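Carboxylesterase SOBER1 (Arabidopsis thaliana, PDB 6AVX) hydrolyses carboxylic esters with short acyl chains and phospholipids such as phosphatidylcholine, and restrains the hypersensitive response of the plant to the bacterial effector AvrBsT. Local coordinates at residues F60-L65 against L107-A112; H12-S17 against N46-N51; A87-E92 against E100-C105. The protein carries 1 engineered substitution. All coordinates share one frame; numbering follows the deposited sequence. Where two conformers were deposited one is given.

Contact 1 of 3, residues F60-L65 against L107-A112; sequences FDVPEL and LSQGGA
Gln-109, in the first turn of helix 109-120, sets its CG methylene over one face of the Phe-60 ring, and these two residues give most of the buried surface. Gln-109 CG stands 4.0 Å from the centroid of the Phe-60 ring, 26° off the ring normal, a CH-pi contact displaced toward the CE2-CZ rim. The same ring meets Ala-112 at its edge, Phe-60 CZ lying 3.8 Å from Ala-112 CB; alanine suits this place because its short side chain lets the ring come close to the helix. Phe-60 holds CG between its own N and carbonyl carbon (chi1 59°), which brings the far end of the ring toward the helix, while Ser-77 and Val-78 of helix 75-94 also touch it.

Glutamine adds a polar end to this apolar stem. Its chain runs extended past the ring, with the amide turned 51° from the ring plane. OE1 accepts from Trp-59 N, and NE2 is hydrogen-bonded to Ser-58 OG, so loop groups on both branches fix the rotation of this buried amide. Val-62 CG2 packs 3.6 Å from Gln-109 NE2.

Just before Gln-109 comes Ser-108, the probable nucleophile of the charge-relay system, whose phi is positive right before the helix. This strained strand-to-helix turn is consistent with the nucleophile elbow of alpha/beta hydrolases.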
ATOM      1  N   PHE A  60       7.967  -4.840   7.868  1.00  5.60           N
ATOM      2  CA  PHE A  60       7.471  -5.174   9.199  1.00  5.41           C
ATOM      3  C   PHE A  60       7.370  -6.697   9.254  1.00  5.65           C
ATOM      4  O   PHE A  60       7.314  -7.358   8.225  1.00  6.36           O
ATOM      5  CB  PHE A  60       6.131  -4.484   9.492  1.00  6.01           C
ATOM      6  CG  PHE A  60       5.028  -4.839   8.524  1.00  6.99           C
ATOM      7  CD1 PHE A  60       4.310  -6.015   8.681  1.00  7.10           C
ATOM      8  CD2 PHE A  60       4.676  -3.997   7.476  1.00  7.27           C
ATOM      9  CE1 PHE A  60       3.287  -6.353   7.789  1.00  8.72           C
ATOM     10  CE2 PHE A  60       3.639  -4.335   6.592  1.00  7.44           C
ATOM     11  CZ  PHE A  60       2.953  -5.508   6.757  1.00  7.65           C
ATOM     12  N   ASP A  61       7.344  -7.259  10.453  1.00  6.77           N
ATOM     13  CA  ASP A  61       7.408  -8.707  10.544  1.00  6.62           C
ATOM     14  C   ASP A  61       6.107  -9.321  10.064  1.00  7.78           C
ATOM     15  O   ASP A  61       5.020  -8.790  10.304  1.00  8.52           O
ATOM     16  CB  ASP A  61       7.712  -9.143  11.972  1.00  8.43           C
ATOM     17  CG  ASP A  61       8.176 -10.583  12.060  1.00  9.41           C
ATOM     18  OD1 ASP A  61       8.607 -11.162  11.039  1.00  9.23           O
ATOM     19  OD2 ASP A  61       8.114 -11.114  13.192  1.00 13.35           O
ATOM     20  N   VAL A  62       6.237 -10.469   9.408  1.00  8.88           N
ATOM     21  CA  VAL A  62       5.137 -11.246   8.845  1.00 11.25           C
ATOM     22  C   VAL A  62       5.192 -12.606   9.534  1.00 11.03           C
ATOM     23  O   VAL A  62       6.125 -13.384   9.286  1.00 10.95           O
ATOM     24  CB  VAL A  62       5.280 -11.375   7.321  1.00 10.69           C
ATOM     25  CG1 VAL A  62       4.161 -12.237   6.746  1.00 13.51           C
ATOM     26  CG2 VAL A  62       5.309  -9.991   6.674  1.00 13.31           C
ATOM     27  N   PRO A  63       4.260 -12.920  10.434  1.00 11.80           N
ATOM     28  CA  PRO A  63       4.380 -14.178  11.189  1.00 15.08           C
ATOM     29  C   PRO A  63       4.155 -15.428  10.365  1.00 14.08           C
ATOM     30  O   PRO A  63       4.791 -16.451  10.640  1.00 16.88           O
ATOM     31  CB  PRO A  63       3.310 -14.043  12.285  1.00 19.87           C
ATOM     32  CG  PRO A  63       3.058 -12.588  12.414  1.00 20.67           C
ATOM     33  CD  PRO A  63       3.279 -12.004  11.041  1.00 14.67           C
ATOM     34  N   GLU A  64       3.285 -15.380   9.363  1.00 13.94           N
ATOM     35  CA  GLU A  64       2.764 -16.598   8.772  1.00 23.91           C
ATOM     36  C   GLU A  64       2.389 -16.350   7.329  1.00 24.79           C
ATOM     37  O   GLU A  64       1.967 -15.251   6.949  1.00 22.90           O
ATOM     38  CB  GLU A  64       1.488 -17.076   9.472  1.00 33.40           C
ATOM     39  CG  GLU A  64       1.709 -17.961  10.675  1.00 44.31           C
ATOM     40  CD  GLU A  64       0.502 -18.833  10.979  1.00 61.36           C
ATOM     41  OE1 GLU A  64      -0.487 -18.778  10.216  1.00 51.85           O
ATOM     42  OE2 GLU A  64       0.544 -19.578  11.982  1.00 71.21           O
ATOM     43  N   LEU A  65       2.509 -17.406   6.543  1.00 24.43           N
ATOM     44  CA  LEU A  65       1.942 -17.420   5.221  1.00 28.37           C
ATOM     45  C   LEU A  65       1.053 -18.665   5.112  1.00 34.08           C
ATOM     46  O   LEU A  65       1.318 -19.694   5.751  1.00 24.40           O
ATOM     47  CB  LEU A  65       3.047 -17.418   4.170  1.00 21.59           C
ATOM     48  CG  LEU A  65       4.067 -16.276   4.300  1.00 29.40           C
ATOM     49  CD1 LEU A  65       5.317 -16.567   3.477  1.00 40.28           C
ATOM     50  CD2 LEU A  65       3.491 -14.918   3.918  1.00 30.08           C
ATOM     51  N   LEU A 107       2.913  -3.188  -3.236  1.00  5.64           N
ATOM     52  CA  LEU A 107       2.602  -4.591  -3.479  1.00  5.11           C
ATOM     53  C   LEU A 107       2.756  -5.420  -2.214  1.00  5.41           C
ATOM     54  O   LEU A 107       3.821  -5.418  -1.591  1.00  5.50           O
ATOM     55  CB  LEU A 107       3.544  -5.153  -4.542  1.00  6.87           C
ATOM     56  CG  LEU A 107       3.365  -6.641  -4.861  1.00  6.62           C
ATOM     57  CD1 LEU A 107       1.985  -6.933  -5.461  1.00  8.02           C
ATOM     58  CD2 LEU A 107       4.463  -7.133  -5.785  1.00 10.18           C
ATOM     59  N   SER A 108       1.710  -6.175  -1.877  1.00  5.63           N
ATOM     60  CA  SER A 108       1.738  -7.218  -0.863  1.00  6.51           C
ATOM     61  C   SER A 108       2.107  -6.610   0.485  1.00  5.25           C
ATOM     62  O   SER A 108       1.354  -5.782   0.988  1.00  5.89           O
ATOM     63  CB  SER A 108       2.610  -8.384  -1.313  1.00  7.98           C
ATOM     64  OG  SER A 108       2.333  -9.494  -0.477  1.00  9.38           O
ATOM     65  N   GLN A 109       3.253  -6.954   1.069  1.00  5.21           N
ATOM     66  CA  GLN A 109       3.659  -6.297   2.305  1.00  5.00           C
ATOM     67  C   GLN A 109       3.649  -4.774   2.155  1.00  5.08           C
ATOM     68  O   GLN A 109       3.235  -4.051   3.063  1.00  5.28           O
ATOM     69  CB  GLN A 109       5.060  -6.772   2.697  1.00  5.79           C
ATOM     70  CG  GLN A 109       5.501  -6.278   4.056  1.00  5.95           C
ATOM     71  CD  GLN A 109       6.947  -6.569   4.333  1.00  5.98           C
ATOM     72  OE1 GLN A 109       7.826  -6.243   3.540  1.00  6.22           O
ATOM     73  NE2 GLN A 109       7.204  -7.192   5.468  1.00  6.80           N
ATOM     74  N   GLY A 110       4.089  -4.271   1.008  1.00  4.93           N
ATOM     75  CA  GLY A 110       4.073  -2.842   0.762  1.00  5.29           C
ATOM     76  C   GLY A 110       2.677  -2.285   0.565  1.00  5.04           C
ATOM     77  O   GLY A 110       2.443  -1.094   0.800  1.00  5.62           O
ATOM     78  N   GLY A 111       1.741  -3.121   0.110  1.00  5.52           N
ATOM     79  CA  GLY A 111       0.344  -2.713   0.054  1.00  5.11           C
ATOM     80  C   GLY A 111      -0.294  -2.627   1.432  1.00  4.71           C
ATOM     81  O   GLY A 111      -1.040  -1.688   1.720  1.00  5.75           O
ATOM     82  N   ALA A 112      -0.024  -3.605   2.295  1.00  4.77           N
ATOM     83  CA  ALA A 112      -0.441  -3.502   3.688  1.00  5.05           C
ATOM     84  C   ALA A 112       0.123  -2.236   4.322  1.00  5.52           C
ATOM     85  O   ALA A 112      -0.581  -1.512   5.038  1.00  5.80           O
ATOM     86  CB  ALA A 112       0.018  -4.746   4.439  1.00  4.94           C
TER

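Contact 2 of 3, residues H12-S17 against N46-N51; sequences HGLGDS and NPVTCN
Leu-14 meets three residues of 46-51, dividing its two methyls between them. Leu-14 CD1 reaches Val-48 tip to tip, 3.9 Å from Val-48 CG2 and 4.2 Å from Val-48 CG1. Leu-14 CD2 turns to Cys-50, in the short 3-10 segment 49-50, and to Asn-51 after it, lying 4.2 Å from Cys-50 SG and 4.0 Å from Asn-51 ND2. With CG anti to the backbone N (chi1 176°), Leu-14 extends outward from its loop and spreads its fork over this bend. Met-56 and Ser-58 touch Val-48 as well, and Ser-58 also borders Leu-14.

The loop that carries Leu-14 is held in a type II beta turn from Gly-13 to Asp-16. His-12 ND1 bonds to Gly-13 O at 2.7 Å. Asp-16 N grips the same oxygen from the opposite face of the carbonyl plane. Positive phi at Gly-15, 87°, is readily adopted by glycine, which suits it to the third place of the turn. Within 46-51, Asn-51 N bonds back to Val-48 O, and Val-48 pairs with Ala-54 in the antiparallel hairpin 45-57.

The Leu-14 side chain comes within about 6 Å of that of Ser-108, nearest atoms. The contact joins hairpin and loop beside the probable catalytic site of an alpha/beta hydrolase.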
ATOM      1  N   HIS A  12       7.746  -1.627  -1.989  1.00  5.45           N
ATOM      2  CA  HIS A  12       7.973  -2.979  -2.469  1.00  5.43           C
ATOM      3  C   HIS A  12       7.468  -4.021  -1.467  1.00  5.21           C
ATOM      4  O   HIS A  12       7.161  -3.733  -0.312  1.00  6.23           O
ATOM      5  CB  HIS A  12       9.468  -3.183  -2.751  1.00  5.40           C
ATOM      6  CG  HIS A  12      10.338  -3.144  -1.527  1.00  5.48           C
ATOM      7  ND1 HIS A  12      10.403  -4.186  -0.627  1.00  5.22           N
ATOM      8  CD2 HIS A  12      11.172  -2.189  -1.053  1.00  5.27           C
ATOM      9  CE1 HIS A  12      11.244  -3.865   0.351  1.00  5.67           C
ATOM     10  NE2 HIS A  12      11.728  -2.664   0.114  1.00  6.16           N
ATOM     11  N   GLY A  13       7.427  -5.275  -1.928  1.00  5.82           N
ATOM     12  CA  GLY A  13       7.027  -6.403  -1.110  1.00  7.26           C
ATOM     13  C   GLY A  13       8.181  -7.068  -0.371  1.00  7.03           C
ATOM     14  O   GLY A  13       9.347  -6.679  -0.465  1.00  6.61           O
ATOM     15  N   LEU A  14       7.832  -8.103   0.382  1.00  6.96           N
ATOM     16  CA  LEU A  14       8.782  -8.748   1.272  1.00  6.74           C
ATOM     17  C   LEU A  14       9.978  -9.289   0.503  1.00  5.95           C
ATOM     18  O   LEU A  14       9.824 -10.045  -0.463  1.00  7.47           O
ATOM     19  CB  LEU A  14       8.072  -9.904   1.966  1.00  7.45           C
ATOM     20  CG  LEU A  14       8.911 -10.784   2.884  1.00 10.02           C
ATOM     21  CD1 LEU A  14       9.420  -9.946   4.034  1.00 10.34           C
ATOM     22  CD2 LEU A  14       8.083 -11.987   3.356  1.00 10.04           C
ATOM     23  N   GLY A  15      11.176  -8.928   0.953  1.00  5.78           N
ATOM     24  CA  GLY A  15      12.425  -9.391   0.389  1.00  6.87           C
ATOM     25  C   GLY A  15      12.945  -8.569  -0.766  1.00  6.52           C
ATOM     26  O   GLY A  15      14.114  -8.720  -1.145  1.00  7.61           O
ATOM     27  N   ASP A  16      12.111  -7.723  -1.350  1.00  6.13           N
ATOM     28  CA  ASP A  16      12.431  -7.009  -2.581  1.00  6.82           C
ATOM     29  C   ASP A  16      13.143  -5.703  -2.219  1.00  6.48           C
ATOM     30  O   ASP A  16      13.520  -5.487  -1.068  1.00  8.18           O
ATOM     31  CB  ASP A  16      11.123  -6.819  -3.354  1.00  7.00           C
ATOM     32  CG  ASP A  16      11.293  -6.675  -4.851  1.00  8.85           C
ATOM     33  OD1 ASP A  16      12.416  -6.625  -5.371  1.00 11.11           O
ATOM     34  OD2 ASP A  16      10.246  -6.584  -5.516  1.00 11.91           O
ATOM     35  N   SER A  17      13.312  -4.794  -3.185  1.00  6.78           N
ATOM     36  CA  SER A  17      13.985  -3.520  -2.934  1.00  6.87           C
ATOM     37  C   SER A  17      13.357  -2.443  -3.806  1.00  6.35           C
ATOM     38  O   SER A  17      12.622  -2.725  -4.760  1.00  7.30           O
ATOM     39  CB  SER A  17      15.478  -3.606  -3.226  1.00  7.57           C
ATOM     40  OG  SER A  17      15.702  -3.699  -4.619  1.00  8.89           O
ATOM     41  N   ASN A  46      15.592  -6.899   8.179  1.00  5.88           N
ATOM     42  CA  ASN A  46      15.016  -7.331   9.440  1.00  7.45           C
ATOM     43  C   ASN A  46      14.846  -8.842   9.414  1.00  7.89           C
ATOM     44  O   ASN A  46      14.650  -9.433   8.340  1.00  7.62           O
ATOM     45  CB  ASN A  46      13.622  -6.718   9.650  1.00  7.08           C
ATOM     46  CG  ASN A  46      13.656  -5.235   9.866  1.00  6.54           C
ATOM     47  OD1 ASN A  46      14.216  -4.745  10.846  1.00  6.83           O
ATOM     48  ND2 ASN A  46      13.037  -4.489   8.975  1.00  7.65           N
ATOM     49  N   PRO A  47      14.882  -9.503  10.573  1.00  7.12           N
ATOM     50  CA  PRO A  47      14.469 -10.910  10.616  1.00  7.77           C
ATOM     51  C   PRO A  47      12.984 -11.032  10.314  1.00  8.16           C
ATOM     52  O   PRO A  47      12.176 -10.154  10.636  1.00  9.42           O
ATOM     53  CB  PRO A  47      14.765 -11.334  12.060  1.00  9.37           C
ATOM     54  CG  PRO A  47      15.506 -10.205  12.667  1.00 11.06           C
ATOM     55  CD  PRO A  47      15.180  -8.982  11.914  1.00  7.11           C
ATOM     56  N   VAL A  48      12.620 -12.126   9.657  1.00  7.93           N
ATOM     57  CA  VAL A  48      11.238 -12.350   9.243  1.00  7.04           C
ATOM     58  C   VAL A  48      10.767 -13.702   9.772  1.00  8.44           C
ATOM     59  O   VAL A  48      11.315 -14.754   9.406  1.00  8.89           O
ATOM     60  CB  VAL A  48      11.067 -12.257   7.721  1.00  7.46           C
ATOM     61  CG1 VAL A  48       9.627 -12.510   7.327  1.00 11.82           C
ATOM     62  CG2 VAL A  48      11.527 -10.898   7.231  1.00  7.87           C
ATOM     63  N   THR A  49       9.732 -13.668  10.608  1.00  9.60           N
ATOM     64  CA  THR A  49       9.276 -14.865  11.304  1.00  9.70           C
ATOM     65  C   THR A  49       8.792 -15.950  10.343  1.00 10.78           C
ATOM     66  O   THR A  49       9.087 -17.135  10.539  1.00 11.82           O
ATOM     67  CB  THR A  49       8.203 -14.460  12.312  1.00 11.65           C
ATOM     68  OG1 THR A  49       8.792 -13.625  13.319  1.00 10.68           O
ATOM     69  CG2 THR A  49       7.567 -15.662  12.968  1.00 13.46           C
ATOM     70  N   CYS A  50       8.067 -15.587   9.287  1.00 10.16           N
ATOM     71  CA  CYS A  50       7.571 -16.619   8.380  1.00 10.49           C
ATOM     72  C   CYS A  50       8.708 -17.301   7.636  1.00 12.11           C
ATOM     73  O   CYS A  50       8.504 -18.388   7.077  1.00 13.05           O
ATOM     74  CB  CYS A  50       6.532 -16.048   7.411  1.00 13.58           C
ATOM     75  SG  CYS A  50       7.151 -14.838   6.238  1.00 13.19           S
ATOM     76  N   ASN A  51       9.896 -16.697   7.613  1.00  9.90           N
ATOM     77  CA  ASN A  51      11.084 -17.277   7.009  1.00  9.83           C
ATOM     78  C   ASN A  51      12.065 -17.745   8.077  1.00 10.29           C
ATOM     79  O   ASN A  51      13.285 -17.723   7.881  1.00 11.77           O
ATOM     80  CB  ASN A  51      11.717 -16.295   6.028  1.00 12.13           C
ATOM     81  CG  ASN A  51      10.887 -16.142   4.779  1.00 14.52           C
ATOM     82  OD1 ASN A  51      10.387 -17.130   4.242  1.00 17.98           O
ATOM     83  ND2 ASN A  51      10.686 -14.908   4.329  1.00 14.24           N
TER

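Contact 3 of 3, residues A87-E92 against E100-C105; sequences AIIDQE and ENVFIC
The layer of helix on sheet in an alpha/beta hydrolase is met where Ile-89 of helix 75-94 packs on Val-102 and Ile-104 of strand 102-107. The touching atoms are all apolar carbons. Ile-89 CD1 and Ile-104 CD1 approach tip to tip at 3.9 Å, with Ile-89 CG1 also 4.0 Å from that Ile-104 methyl. Both isoleucines were modelled in two conformers, so the distances between them hold for one modelled pair and are less certain. Ile-89 keeps an extended end (chi2 160°), which carries CD1 outward from the helix, whereas Ile-104 folds its ethyl arm back (chi2 -59°). The other branch, Ile-89 CG2, rests more loosely on Val-102 CG1 at 4.4 Å.

Helix 75-94 belongs to the beta-alpha-beta connection from strand 37-39 to strand 102-107, which passes over strand 7-11 in the parallel sheet. Beta-branched side chains suit strand geometry and fill this apolar layer. Val-102 and Ile-104, two apart on the strand, both point to the helix. Phe-103 between them points to the other face, where helix 198-212 covers it.

Around the contact, Ile-104 also touches Leu-9 of the adjoining strand and Thr-114 and Val-118 of helix 109-120, while Ile-89 meets Tyr-121. Asp-90 OD1, one residue on, is hydrogen-bonded to the hydroxyl of the same Tyr-121.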
ATOM      1  N   ALA A  87       7.513   9.974   7.726  1.00  7.92           N
ATOM      2  CA  ALA A  87       8.624  10.919   7.612  1.00  8.35           C
ATOM      3  C   ALA A  87       8.838  11.322   6.160  1.00  7.89           C
ATOM      4  O   ALA A  87       9.082  12.500   5.859  1.00  8.65           O
ATOM      5  CB  ALA A  87       9.893  10.303   8.210  1.00 10.72           C
ATOM      6  N   ILE A  88       8.735  10.362   5.239  1.00  7.15           N
ATOM      7  CA  ILE A  88       8.902  10.658   3.818  1.00  7.52           C
ATOM      8  C   ILE A  88       7.801  11.596   3.347  1.00  7.77           C
ATOM      9  O   ILE A  88       8.052  12.589   2.650  1.00  8.60           O
ATOM     10  CB  ILE A  88       8.910   9.355   3.001  1.00  7.86           C
ATOM     11  CG1 ILE A  88      10.152   8.516   3.328  1.00 10.56           C
ATOM     12  CG2 ILE A  88       8.822   9.653   1.495  1.00  9.71           C
ATOM     13  CD1 ILE A  88      10.115   7.105   2.760  1.00 12.07           C
ATOM     14  N   ILE A  89       6.553  11.281   3.694  1.00  6.71           N
ATOM     15  CA  ILE A  89       5.428  12.109   3.267  0.62  8.08           C
ATOM     16  C   ILE A  89       5.546  13.500   3.872  1.00  7.37           C
ATOM     17  O   ILE A  89       5.326  14.512   3.189  1.00  8.89           O
ATOM     18  CB  ILE A  89       4.088  11.448   3.636  0.62  7.43           C
ATOM     19  CG1 ILE A  89       3.945  10.059   2.991  0.62  7.21           C
ATOM     20  CG2 ILE A  89       2.927  12.346   3.213  0.62  7.24           C
ATOM     21  CD1 ILE A  89       2.911   9.192   3.668  0.62  9.02           C
ATOM     22  N   ASP A  90       5.855  13.568   5.171  1.00  8.37           N
ATOM     23  CA  ASP A  90       6.024  14.852   5.851  1.00  8.32           C
ATOM     24  C   ASP A  90       7.020  15.730   5.109  1.00  9.56           C
ATOM     25  O   ASP A  90       6.795  16.935   4.926  1.00 10.17           O
ATOM     26  CB  ASP A  90       6.558  14.645   7.270  1.00  9.16           C
ATOM     27  CG  ASP A  90       5.523  14.133   8.258  1.00  9.18           C
ATOM     28  OD1 ASP A  90       4.320  14.071   7.960  1.00  9.83           O
ATOM     29  OD2 ASP A  90       5.968  13.824   9.385  1.00 10.43           O
ATOM     30  N   GLN A  91       8.149  15.157   4.718  1.00  9.42           N
ATOM     31  CA  GLN A  91       9.188  15.956   4.072  1.00  9.72           C
ATOM     32  C   GLN A  91       8.738  16.444   2.698  1.00 10.24           C
ATOM     33  O   GLN A  91       8.990  17.601   2.328  1.00 12.26           O
ATOM     34  CB  GLN A  91      10.469  15.142   3.966  1.00 11.85           C
ATOM     35  CG  GLN A  91      11.620  15.869   3.271  1.00 16.12           C
ATOM     36  CD  GLN A  91      12.109  17.075   4.047  1.00 42.79           C
ATOM     37  OE1 GLN A  91      11.838  17.216   5.242  1.00 32.41           O
ATOM     38  NE2 GLN A  91      12.840  17.953   3.368  1.00 37.97           N
ATOM     39  N   GLU A  92       8.067  15.589   1.925  1.00  9.13           N
ATOM     40  CA  GLU A  92       7.578  16.007   0.619  1.00 10.52           C
ATOM     41  C   GLU A  92       6.582  17.154   0.753  1.00 10.69           C
ATOM     42  O   GLU A  92       6.645  18.130  -0.007  1.00 11.93           O
ATOM     43  CB  GLU A  92       6.967  14.806  -0.097  1.00 10.27           C
ATOM     44  CG  GLU A  92       6.457  15.074  -1.497  1.00 15.74           C
ATOM     45  CD  GLU A  92       7.544  15.404  -2.522  1.00 12.57           C
ATOM     46  OE1 GLU A  92       8.732  15.087  -2.304  1.00 14.25           O
ATOM     47  OE2 GLU A  92       7.179  15.996  -3.560  1.00 20.37           O
ATOM     48  N   GLU A 100      -2.903  16.457  -1.420  1.00  9.55           N
ATOM     49  CA  GLU A 100      -3.795  15.765  -2.334  1.00 10.78           C
ATOM     50  C   GLU A 100      -3.118  15.356  -3.638  1.00  8.77           C
ATOM     51  O   GLU A 100      -3.743  14.678  -4.454  1.00 10.18           O
ATOM     52  CB  GLU A 100      -5.008  16.651  -2.617  1.00 15.62           C
ATOM     53  CG  GLU A 100      -5.873  16.914  -1.402  1.00 34.09           C
ATOM     54  CD  GLU A 100      -7.032  15.948  -1.307  1.00 51.01           C
ATOM     55  OE1 GLU A 100      -6.784  14.724  -1.266  1.00 57.49           O
ATOM     56  OE2 GLU A 100      -8.195  16.408  -1.293  1.00 32.80           O
ATOM     57  N   ASN A 101      -1.871  15.753  -3.857  1.00  8.30           N
ATOM     58  CA  ASN A 101      -1.088  15.294  -4.998  1.00  9.78           C
ATOM     59  C   ASN A 101      -0.112  14.188  -4.618  1.00  7.39           C
ATOM     60  O   ASN A 101       0.761  13.840  -5.432  1.00  8.51           O
ATOM     61  CB  ASN A 101      -0.360  16.472  -5.653  1.00 11.11           C
ATOM     62  CG  ASN A 101      -1.292  17.361  -6.462  1.00 16.36           C
ATOM     63  OD1 ASN A 101      -2.494  17.419  -6.221  1.00 30.16           O
ATOM     64  ND2 ASN A 101      -0.731  18.042  -7.450  1.00 39.57           N
ATOM     65  N   VAL A 102      -0.247  13.630  -3.418  1.00  7.17           N
ATOM     66  CA  VAL A 102       0.592  12.542  -2.929  1.00  6.94           C
ATOM     67  C   VAL A 102      -0.189  11.253  -3.072  1.00  6.71           C
ATOM     68  O   VAL A 102      -1.316  11.145  -2.573  1.00  7.12           O
ATOM     69  CB  VAL A 102       0.963  12.761  -1.454  1.00  7.58           C
ATOM     70  CG1 VAL A 102       1.663  11.537  -0.877  1.00  7.69           C
ATOM     71  CG2 VAL A 102       1.826  14.014  -1.305  1.00  7.48           C
ATOM     72  N   PHE A 103       0.416  10.260  -3.708  1.00  6.30           N
ATOM     73  CA  PHE A 103      -0.166   8.933  -3.853  1.00  6.62           C
ATOM     74  C   PHE A 103       0.797   7.914  -3.273  1.00  6.06           C
ATOM     75  O   PHE A 103       2.003   7.980  -3.552  1.00  7.71           O
ATOM     76  CB  PHE A 103      -0.443   8.633  -5.327  1.00  6.97           C
ATOM     77  CG  PHE A 103      -1.477   9.534  -5.900  1.00  6.73           C
ATOM     78  CD1 PHE A 103      -1.140  10.797  -6.352  1.00  7.69           C
ATOM     79  CD2 PHE A 103      -2.797   9.148  -5.920  1.00  7.22           C
ATOM     80  CE1 PHE A 103      -2.127  11.659  -6.830  1.00  8.22           C
ATOM     81  CE2 PHE A 103      -3.770  10.004  -6.406  1.00  8.46           C
ATOM     82  CZ  PHE A 103      -3.429  11.242  -6.853  1.00  8.68           C
ATOM     83  N   ILE A 104       0.285   7.001  -2.455  1.00  5.15           N
ATOM     84  CA  ILE A 104       1.068   5.925  -1.861  0.61  5.60           C
ATOM     85  C   ILE A 104       0.573   4.625  -2.475  1.00  5.33           C
ATOM     86  O   ILE A 104      -0.631   4.376  -2.498  1.00  6.11           O
ATOM     87  CB  ILE A 104       0.904   5.882  -0.330  0.61  5.56           C
ATOM     88  CG1 ILE A 104       0.943   7.283   0.302  0.61  7.31           C
ATOM     89  CG2 ILE A 104       1.968   4.979   0.277  0.61  7.83           C
ATOM     90  CD1 ILE A 104       2.197   8.051   0.041  0.61  8.43           C
ATOM     91  N   CYS A 105       1.491   3.793  -2.952  1.00  5.79           N
ATOM     92  CA  CYS A 105       1.138   2.538  -3.598  1.00  5.63           C
ATOM     93  C   CYS A 105       2.076   1.457  -3.112  1.00  5.58           C
ATOM     94  O   CYS A 105       3.206   1.739  -2.715  1.00  5.60           O
ATOM     95  CB  CYS A 105       1.334   2.632  -5.115  1.00  6.38           C
ATOM     96  SG  CYS A 105       0.614   4.037  -5.955  1.00  8.75           S
TER

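Contacts 1 and 2 are neighbours, their centres 8 Å apart, whereas contact 3 lies about 21 Å from the first and 23 Å from the second. Along the chain contact 2 closes first; contact 1 then opens at 60-65 and closes at 107-112, enclosing contact 3. The two neighbours are linked directly: Asp-61 OD2 lies 2.6 Å from Thr-49 OG1 in a probable hydrogen bond, and Val-62 pairs with Cys-50 through the backbone. Contact 3 adjoins contact 1 through strand 102-107, which leads into helix 109-120 at Ser-108. The probable nucleophile thus stands at the end of the strand packed in contact 3, beside the loops and hairpin joined in contacts 1 and 2.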